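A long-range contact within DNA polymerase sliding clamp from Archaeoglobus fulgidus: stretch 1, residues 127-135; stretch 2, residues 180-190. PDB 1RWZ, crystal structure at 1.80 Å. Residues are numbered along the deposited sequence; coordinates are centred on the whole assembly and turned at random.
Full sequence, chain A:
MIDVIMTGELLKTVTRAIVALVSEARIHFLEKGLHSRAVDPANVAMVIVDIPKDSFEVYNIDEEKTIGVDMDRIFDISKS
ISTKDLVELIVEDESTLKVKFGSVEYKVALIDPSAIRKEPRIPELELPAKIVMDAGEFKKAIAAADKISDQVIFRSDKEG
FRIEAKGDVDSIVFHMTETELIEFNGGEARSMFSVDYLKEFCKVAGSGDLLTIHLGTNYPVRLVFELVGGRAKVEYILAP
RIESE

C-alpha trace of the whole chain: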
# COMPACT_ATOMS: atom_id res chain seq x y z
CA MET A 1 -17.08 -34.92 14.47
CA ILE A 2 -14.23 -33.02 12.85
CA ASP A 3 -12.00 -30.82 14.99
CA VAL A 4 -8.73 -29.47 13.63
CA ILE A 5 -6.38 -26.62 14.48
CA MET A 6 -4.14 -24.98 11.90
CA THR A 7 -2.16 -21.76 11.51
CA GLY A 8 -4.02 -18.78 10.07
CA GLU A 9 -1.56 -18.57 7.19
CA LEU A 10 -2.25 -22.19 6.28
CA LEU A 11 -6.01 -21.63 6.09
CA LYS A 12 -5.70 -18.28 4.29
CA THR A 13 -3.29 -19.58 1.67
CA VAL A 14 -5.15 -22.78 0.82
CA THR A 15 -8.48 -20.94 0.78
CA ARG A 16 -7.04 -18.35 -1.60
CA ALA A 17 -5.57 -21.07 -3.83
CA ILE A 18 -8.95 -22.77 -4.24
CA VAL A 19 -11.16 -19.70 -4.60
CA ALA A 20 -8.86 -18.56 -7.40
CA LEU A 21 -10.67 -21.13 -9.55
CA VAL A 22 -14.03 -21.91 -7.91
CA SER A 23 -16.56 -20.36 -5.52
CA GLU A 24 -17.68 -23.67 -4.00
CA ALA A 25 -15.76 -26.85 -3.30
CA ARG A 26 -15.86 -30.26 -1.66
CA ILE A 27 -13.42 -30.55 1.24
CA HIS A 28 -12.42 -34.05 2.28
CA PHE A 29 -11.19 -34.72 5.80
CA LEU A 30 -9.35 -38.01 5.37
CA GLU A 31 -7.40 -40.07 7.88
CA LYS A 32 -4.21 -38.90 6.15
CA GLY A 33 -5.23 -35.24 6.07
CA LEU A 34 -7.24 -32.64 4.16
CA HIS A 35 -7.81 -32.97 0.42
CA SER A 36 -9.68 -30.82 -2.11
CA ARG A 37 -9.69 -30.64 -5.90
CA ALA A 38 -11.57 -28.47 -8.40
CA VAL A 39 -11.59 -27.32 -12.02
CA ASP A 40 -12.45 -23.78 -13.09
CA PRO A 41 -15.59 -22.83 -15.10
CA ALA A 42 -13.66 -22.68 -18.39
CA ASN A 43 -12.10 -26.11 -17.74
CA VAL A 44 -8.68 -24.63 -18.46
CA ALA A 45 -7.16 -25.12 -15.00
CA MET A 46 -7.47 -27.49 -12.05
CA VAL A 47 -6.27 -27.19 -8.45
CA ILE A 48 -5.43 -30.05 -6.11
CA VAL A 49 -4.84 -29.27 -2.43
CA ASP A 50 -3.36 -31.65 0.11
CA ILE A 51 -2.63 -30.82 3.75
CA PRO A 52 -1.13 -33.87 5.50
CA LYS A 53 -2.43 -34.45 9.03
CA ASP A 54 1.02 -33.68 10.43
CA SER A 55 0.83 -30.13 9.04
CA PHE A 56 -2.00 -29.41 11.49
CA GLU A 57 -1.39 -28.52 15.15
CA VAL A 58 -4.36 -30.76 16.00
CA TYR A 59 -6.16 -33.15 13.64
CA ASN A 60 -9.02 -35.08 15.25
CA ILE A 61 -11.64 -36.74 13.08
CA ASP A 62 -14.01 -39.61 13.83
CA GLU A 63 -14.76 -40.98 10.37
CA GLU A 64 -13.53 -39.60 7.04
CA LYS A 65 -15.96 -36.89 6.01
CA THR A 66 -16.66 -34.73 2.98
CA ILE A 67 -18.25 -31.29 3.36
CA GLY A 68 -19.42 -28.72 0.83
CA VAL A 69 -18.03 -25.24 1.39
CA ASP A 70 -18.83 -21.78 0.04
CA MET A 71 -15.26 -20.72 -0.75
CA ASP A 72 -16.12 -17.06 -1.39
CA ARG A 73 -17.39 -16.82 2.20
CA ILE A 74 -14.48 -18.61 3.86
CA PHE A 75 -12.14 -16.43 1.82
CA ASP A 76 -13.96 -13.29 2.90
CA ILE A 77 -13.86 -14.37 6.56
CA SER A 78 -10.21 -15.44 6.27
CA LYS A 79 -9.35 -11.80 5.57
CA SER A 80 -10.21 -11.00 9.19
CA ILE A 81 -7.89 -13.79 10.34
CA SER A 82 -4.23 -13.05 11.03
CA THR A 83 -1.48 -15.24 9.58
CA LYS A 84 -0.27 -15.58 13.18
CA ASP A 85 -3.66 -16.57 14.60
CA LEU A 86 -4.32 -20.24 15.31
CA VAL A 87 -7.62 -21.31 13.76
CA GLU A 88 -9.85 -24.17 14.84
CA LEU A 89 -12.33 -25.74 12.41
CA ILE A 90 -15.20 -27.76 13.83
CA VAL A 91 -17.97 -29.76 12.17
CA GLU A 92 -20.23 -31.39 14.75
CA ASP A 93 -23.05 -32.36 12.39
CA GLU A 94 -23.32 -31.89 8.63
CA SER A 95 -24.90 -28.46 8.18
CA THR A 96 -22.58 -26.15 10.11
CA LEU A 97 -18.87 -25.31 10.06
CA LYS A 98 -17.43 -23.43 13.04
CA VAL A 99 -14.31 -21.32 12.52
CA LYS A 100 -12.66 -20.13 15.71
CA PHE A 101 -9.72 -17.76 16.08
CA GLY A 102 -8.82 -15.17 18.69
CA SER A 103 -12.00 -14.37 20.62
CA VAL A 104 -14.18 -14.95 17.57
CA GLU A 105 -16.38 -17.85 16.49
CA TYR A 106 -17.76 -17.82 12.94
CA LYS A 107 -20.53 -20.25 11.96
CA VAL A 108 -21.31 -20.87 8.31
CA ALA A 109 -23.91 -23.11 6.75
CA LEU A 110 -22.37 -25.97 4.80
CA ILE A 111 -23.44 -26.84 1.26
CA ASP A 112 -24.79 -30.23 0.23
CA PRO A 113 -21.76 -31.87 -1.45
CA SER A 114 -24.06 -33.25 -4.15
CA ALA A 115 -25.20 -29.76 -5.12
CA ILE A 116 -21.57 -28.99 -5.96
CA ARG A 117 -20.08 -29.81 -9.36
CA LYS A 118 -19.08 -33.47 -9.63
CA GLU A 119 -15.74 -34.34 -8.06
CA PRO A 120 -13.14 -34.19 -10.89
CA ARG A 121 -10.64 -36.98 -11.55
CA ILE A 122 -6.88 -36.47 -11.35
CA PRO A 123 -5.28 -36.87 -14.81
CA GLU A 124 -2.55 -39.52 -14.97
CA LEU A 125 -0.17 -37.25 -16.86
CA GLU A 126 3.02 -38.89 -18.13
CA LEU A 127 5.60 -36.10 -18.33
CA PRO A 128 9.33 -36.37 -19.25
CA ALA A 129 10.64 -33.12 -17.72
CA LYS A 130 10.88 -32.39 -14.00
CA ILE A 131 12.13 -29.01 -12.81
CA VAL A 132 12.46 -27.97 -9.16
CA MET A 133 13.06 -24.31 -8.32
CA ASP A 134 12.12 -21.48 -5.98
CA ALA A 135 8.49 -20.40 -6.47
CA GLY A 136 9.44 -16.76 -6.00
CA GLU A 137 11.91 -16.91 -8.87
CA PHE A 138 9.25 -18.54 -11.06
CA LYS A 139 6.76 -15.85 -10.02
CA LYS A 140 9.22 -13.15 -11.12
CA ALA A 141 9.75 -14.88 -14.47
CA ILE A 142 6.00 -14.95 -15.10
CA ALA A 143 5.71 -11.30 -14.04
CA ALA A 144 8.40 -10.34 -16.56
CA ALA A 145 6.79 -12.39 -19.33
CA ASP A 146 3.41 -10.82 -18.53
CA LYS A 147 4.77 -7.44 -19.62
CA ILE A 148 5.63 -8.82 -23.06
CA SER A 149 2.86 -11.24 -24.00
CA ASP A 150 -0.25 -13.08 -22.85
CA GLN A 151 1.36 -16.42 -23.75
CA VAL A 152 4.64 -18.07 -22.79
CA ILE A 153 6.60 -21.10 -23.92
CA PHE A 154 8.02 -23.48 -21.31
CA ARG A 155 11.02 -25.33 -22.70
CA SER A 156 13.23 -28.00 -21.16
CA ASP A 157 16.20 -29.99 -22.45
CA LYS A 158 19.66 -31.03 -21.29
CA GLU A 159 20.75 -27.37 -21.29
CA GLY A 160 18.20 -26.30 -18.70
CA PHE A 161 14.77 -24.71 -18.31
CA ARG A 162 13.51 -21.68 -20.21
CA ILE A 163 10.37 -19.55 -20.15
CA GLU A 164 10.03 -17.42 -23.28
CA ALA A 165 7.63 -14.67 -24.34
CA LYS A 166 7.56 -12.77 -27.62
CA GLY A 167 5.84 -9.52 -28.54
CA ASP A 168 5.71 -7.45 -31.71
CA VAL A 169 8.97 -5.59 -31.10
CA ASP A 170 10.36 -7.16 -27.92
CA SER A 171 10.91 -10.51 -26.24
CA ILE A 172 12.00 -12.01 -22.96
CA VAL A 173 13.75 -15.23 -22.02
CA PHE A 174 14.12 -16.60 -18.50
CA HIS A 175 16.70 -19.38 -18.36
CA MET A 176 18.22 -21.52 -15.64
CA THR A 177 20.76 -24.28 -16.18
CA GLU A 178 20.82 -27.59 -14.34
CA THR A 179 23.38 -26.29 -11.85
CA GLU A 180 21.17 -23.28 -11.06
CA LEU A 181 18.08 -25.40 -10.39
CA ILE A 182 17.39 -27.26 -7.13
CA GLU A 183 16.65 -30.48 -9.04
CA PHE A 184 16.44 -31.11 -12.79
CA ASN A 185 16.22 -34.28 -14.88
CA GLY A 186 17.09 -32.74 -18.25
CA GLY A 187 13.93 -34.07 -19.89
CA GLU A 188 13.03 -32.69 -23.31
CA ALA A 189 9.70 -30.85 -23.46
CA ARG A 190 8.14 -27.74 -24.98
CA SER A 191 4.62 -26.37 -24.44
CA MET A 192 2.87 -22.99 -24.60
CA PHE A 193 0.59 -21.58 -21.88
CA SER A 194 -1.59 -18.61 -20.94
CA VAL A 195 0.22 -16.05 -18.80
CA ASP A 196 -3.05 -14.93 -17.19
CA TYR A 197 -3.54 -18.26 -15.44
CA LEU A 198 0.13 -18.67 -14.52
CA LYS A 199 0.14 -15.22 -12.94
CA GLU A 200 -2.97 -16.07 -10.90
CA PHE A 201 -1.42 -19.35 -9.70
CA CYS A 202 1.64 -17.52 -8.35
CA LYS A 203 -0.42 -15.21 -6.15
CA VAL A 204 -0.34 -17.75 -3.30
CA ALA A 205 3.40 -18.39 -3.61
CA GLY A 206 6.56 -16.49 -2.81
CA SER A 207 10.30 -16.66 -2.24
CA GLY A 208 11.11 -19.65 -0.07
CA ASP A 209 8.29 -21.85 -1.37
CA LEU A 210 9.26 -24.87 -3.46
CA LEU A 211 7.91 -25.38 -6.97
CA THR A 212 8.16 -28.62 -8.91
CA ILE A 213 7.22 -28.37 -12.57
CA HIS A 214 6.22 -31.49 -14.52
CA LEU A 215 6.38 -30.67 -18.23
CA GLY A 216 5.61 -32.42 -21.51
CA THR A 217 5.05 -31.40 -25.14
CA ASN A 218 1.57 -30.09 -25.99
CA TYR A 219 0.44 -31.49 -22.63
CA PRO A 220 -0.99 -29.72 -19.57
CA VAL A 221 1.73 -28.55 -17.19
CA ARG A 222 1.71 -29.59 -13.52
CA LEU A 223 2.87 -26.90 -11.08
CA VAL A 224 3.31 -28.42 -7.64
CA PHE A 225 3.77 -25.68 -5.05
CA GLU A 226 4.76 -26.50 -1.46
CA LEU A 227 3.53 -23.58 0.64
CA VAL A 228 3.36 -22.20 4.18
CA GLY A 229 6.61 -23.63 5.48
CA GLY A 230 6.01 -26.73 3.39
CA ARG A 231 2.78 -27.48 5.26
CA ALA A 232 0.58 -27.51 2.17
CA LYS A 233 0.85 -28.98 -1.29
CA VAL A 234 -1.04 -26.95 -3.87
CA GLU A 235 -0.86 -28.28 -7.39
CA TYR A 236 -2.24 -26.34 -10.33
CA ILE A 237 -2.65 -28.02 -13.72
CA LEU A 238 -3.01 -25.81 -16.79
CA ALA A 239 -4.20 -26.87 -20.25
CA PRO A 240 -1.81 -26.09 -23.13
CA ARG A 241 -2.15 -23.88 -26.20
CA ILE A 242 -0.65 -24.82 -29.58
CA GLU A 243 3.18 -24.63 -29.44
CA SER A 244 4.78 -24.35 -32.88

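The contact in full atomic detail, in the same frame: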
# COMPACT_ATOMS: atom_id res chain seq x y z
N LEU A 127 4.73 -37.17 -17.87
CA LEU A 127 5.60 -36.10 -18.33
C LEU A 127 7.09 -36.37 -18.14
O LEU A 127 7.54 -36.76 -17.06
CB LEU A 127 5.21 -34.79 -17.63
CG LEU A 127 3.73 -34.44 -17.82
CD1 LEU A 127 3.42 -33.12 -17.16
CD2 LEU A 127 3.40 -34.38 -19.31
N PRO A 128 7.88 -36.15 -19.21
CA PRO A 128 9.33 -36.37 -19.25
C PRO A 128 10.24 -35.38 -18.52
O PRO A 128 11.34 -35.75 -18.11
CB PRO A 128 9.62 -36.41 -20.74
CG PRO A 128 8.67 -35.39 -21.27
CD PRO A 128 7.39 -35.72 -20.53
N ALA A 129 9.80 -34.13 -18.37
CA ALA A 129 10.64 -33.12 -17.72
C ALA A 129 10.19 -32.78 -16.31
O ALA A 129 9.01 -32.57 -16.05
CB ALA A 129 10.67 -31.86 -18.57
N LYS A 130 11.15 -32.73 -15.39
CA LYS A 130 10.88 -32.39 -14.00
C LYS A 130 11.86 -31.30 -13.60
O LYS A 130 13.07 -31.49 -13.67
CB LYS A 130 11.07 -33.61 -13.10
CG LYS A 130 10.73 -33.32 -11.64
CD LYS A 130 10.99 -34.54 -10.76
CE LYS A 130 10.76 -34.20 -9.30
NZ LYS A 130 11.06 -35.37 -8.42
N ILE A 131 11.32 -30.16 -13.18
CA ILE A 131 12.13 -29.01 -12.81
C ILE A 131 11.74 -28.54 -11.41
O ILE A 131 10.57 -28.28 -11.15
CB ILE A 131 11.90 -27.83 -13.80
CG1 ILE A 131 12.13 -28.30 -15.24
CG2 ILE A 131 12.83 -26.68 -13.47
CD1 ILE A 131 10.85 -28.53 -16.02
N VAL A 132 12.73 -28.43 -10.52
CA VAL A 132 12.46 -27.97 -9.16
C VAL A 132 13.21 -26.66 -8.95
O VAL A 132 14.42 -26.57 -9.18
CB VAL A 132 12.91 -29.01 -8.10
CG1 VAL A 132 12.57 -28.51 -6.70
CG2 VAL A 132 12.22 -30.34 -8.36
N MET A 133 12.48 -25.63 -8.52
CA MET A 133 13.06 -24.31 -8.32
C MET A 133 12.32 -23.55 -7.23
O MET A 133 11.37 -24.06 -6.63
CB MET A 133 12.98 -23.50 -9.62
CG MET A 133 11.56 -23.27 -10.12
SD MET A 133 11.47 -22.45 -11.74
CE MET A 133 12.17 -20.88 -11.33
N ASP A 134 12.77 -22.32 -6.98
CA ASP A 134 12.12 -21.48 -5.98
C ASP A 134 10.88 -20.87 -6.63
O ASP A 134 10.96 -20.35 -7.74
CB ASP A 134 13.06 -20.35 -5.56
CG ASP A 134 12.44 -19.46 -4.51
OD1 ASP A 134 12.48 -19.82 -3.32
OD2 ASP A 134 11.91 -18.39 -4.89
N ALA A 135 9.75 -20.94 -5.94
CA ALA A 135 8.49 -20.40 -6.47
C ALA A 135 8.55 -18.90 -6.69
O ALA A 135 7.90 -18.37 -7.60
CB ALA A 135 7.34 -20.75 -5.53
N GLU A 180 21.90 -24.35 -11.73
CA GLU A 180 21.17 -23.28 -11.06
C GLU A 180 19.86 -23.75 -10.41
O GLU A 180 19.35 -23.11 -9.49
CB GLU A 180 20.87 -22.15 -12.05
CG GLU A 180 22.11 -21.45 -12.60
CD GLU A 180 21.77 -20.38 -13.63
OE1 GLU A 180 21.24 -20.73 -14.71
OE2 GLU A 180 22.04 -19.19 -13.35
N LEU A 181 19.33 -24.86 -10.91
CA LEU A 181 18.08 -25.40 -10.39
C LEU A 181 18.31 -26.27 -9.16
O LEU A 181 19.41 -26.78 -8.96
CB LEU A 181 17.39 -26.23 -11.48
CG LEU A 181 16.96 -25.43 -12.71
CD1 LEU A 181 16.67 -26.37 -13.87
CD2 LEU A 181 15.74 -24.59 -12.36
N ILE A 182 17.28 -26.43 -8.34
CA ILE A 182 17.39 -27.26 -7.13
C ILE A 182 17.48 -28.73 -7.54
O ILE A 182 18.27 -29.49 -6.98
CB ILE A 182 16.18 -27.03 -6.20
CG1 ILE A 182 16.15 -25.57 -5.74
CG2 ILE A 182 16.26 -27.97 -5.00
CD1 ILE A 182 14.91 -25.18 -4.94
N GLU A 183 16.66 -29.12 -8.51
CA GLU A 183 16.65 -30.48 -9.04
C GLU A 183 16.20 -30.36 -10.49
O GLU A 183 15.33 -29.55 -10.80
CB GLU A 183 15.69 -31.37 -8.25
CG GLU A 183 15.59 -32.79 -8.80
CD GLU A 183 14.67 -33.70 -7.99
OE1 GLU A 183 14.33 -34.79 -8.49
OE2 GLU A 183 14.30 -33.33 -6.85
N PHE A 184 16.79 -31.16 -11.37
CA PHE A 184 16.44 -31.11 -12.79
C PHE A 184 16.83 -32.43 -13.45
O PHE A 184 17.95 -32.91 -13.25
CB PHE A 184 17.20 -29.96 -13.45
CG PHE A 184 16.89 -29.78 -14.91
CD1 PHE A 184 15.58 -29.55 -15.33
CD2 PHE A 184 17.91 -29.80 -15.86
CE1 PHE A 184 15.29 -29.34 -16.69
CE2 PHE A 184 17.63 -29.59 -17.21
CZ PHE A 184 16.32 -29.36 -17.62
N ASN A 185 15.93 -33.00 -14.24
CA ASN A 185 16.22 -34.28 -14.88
C ASN A 185 16.61 -34.18 -16.36
O ASN A 185 16.85 -35.19 -17.01
CB ASN A 185 15.03 -35.22 -14.70
CG ASN A 185 13.87 -34.90 -15.63
OD1 ASN A 185 13.73 -33.77 -16.10
ND2 ASN A 185 13.03 -35.89 -15.88
N GLY A 186 16.69 -32.95 -16.87
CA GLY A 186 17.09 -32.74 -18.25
C GLY A 186 16.14 -33.26 -19.32
O GLY A 186 16.53 -33.40 -20.48
N GLY A 187 14.90 -33.56 -18.93
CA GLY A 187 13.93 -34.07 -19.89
C GLY A 187 13.63 -33.07 -20.99
O GLY A 187 13.65 -31.86 -20.76
N GLU A 188 13.34 -33.56 -22.18
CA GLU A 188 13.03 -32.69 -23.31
C GLU A 188 11.52 -32.47 -23.41
O GLU A 188 10.76 -33.43 -23.49
CB GLU A 188 13.55 -33.30 -24.62
CG GLU A 188 15.07 -33.45 -24.64
CD GLU A 188 15.59 -33.90 -25.99
OE1 GLU A 188 15.13 -34.94 -26.50
OE2 GLU A 188 16.47 -33.21 -26.55
N ALA A 189 11.12 -31.21 -23.38
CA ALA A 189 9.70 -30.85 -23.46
C ALA A 189 9.54 -29.40 -23.88
O ALA A 189 10.40 -28.56 -23.63
CB ALA A 189 9.04 -31.08 -22.11
N ARG A 190 8.41 -29.10 -24.52
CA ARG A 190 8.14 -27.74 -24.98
C ARG A 190 6.64 -27.57 -25.14
O ARG A 190 6.02 -28.26 -25.94
CB ARG A 190 8.85 -27.51 -26.32
CG ARG A 190 8.74 -26.11 -26.90
CD ARG A 190 9.39 -26.08 -28.29
NE ARG A 190 9.29 -24.77 -28.93
CZ ARG A 190 10.08 -23.73 -28.66
NH1 ARG A 190 11.05 -23.85 -27.76
NH2 ARG A 190 9.90 -22.58 -29.28

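The contact is a short antiparallel β pairing, two bridges long, that an asparagine side chain extends at one end, where the second stretch passes from strand into loop. The register rests on I131 opposite F184, a non-hydrogen-bonded pair with CA atoms 4.8 Å apart, and V132 opposite E183, a hydrogen-bonded pair with CA atoms 4.9 Å apart.

Within the hydrogen-bonded pair the two backbone bonds are unequal. V132 N donates to E183 O at 2.8 Å with an N-H...O angle of 160°, whereas E183 N reaches V132 O at 3.5 Å, a weak bond despite its angle of 163°. The same carbonyl is approached more closely by the preceding residue: I182 N lies 3.0 Å from V132 O, although its angle of 138° is more bent. V132 O therefore accepts two bonds where the strand of the second stretch begins.

Toward the other end, N185 N donates to K130 O at 3.3 Å, and F184 CA makes a CA-H...O contact with K130 O at 3.5 Å. Here the N185 side chain, with chi1 in the p well and CB directed toward the first stretch, takes over the backbone's role. N185 ND2 donates to P128 O at 2.8 Å (154°), and N185 OD1 accepts from K130 N at 2.9 Å (164°). N185 OD1 also accepts from G187 N at 3.1 Å, so one amide group ties the first stretch to the turn that carries it.

G187 packs tightly beside this amide, with G187 CA 3.6 Å from P128 O in a CA-H...O contact. An ideal CB on G187 would fall 2.1 Å from P128 O and 2.8 Å from A129 CA, both clashes, so the close approach depends on the missing side chain. G186 is different: its ideal CB would meet nothing of the first stretch, but its phi of 65° favours glycine.

Side chains reinforce the pairing on both sheet faces. On the face of I131 and F184, I131 CG1 meets the edge of the phenyl ring at F184 CE1, 3.6 Å away, while I131 CG2 lies 3.8 Å from L181 CD2. On the face of V132 and E183, V132 CG2 lies 3.6 Å from E183 CB, and V132 CG1 is 3.9 Å from I182 CB. The fully extended K130 side chain, all four chi angles t, brings K130 NZ to 3.3 Å from E183 OE1, a salt bridge whose hydrogen bond is weak. Beyond the turn, A129 CB packs 4.0 Å from A189 CB.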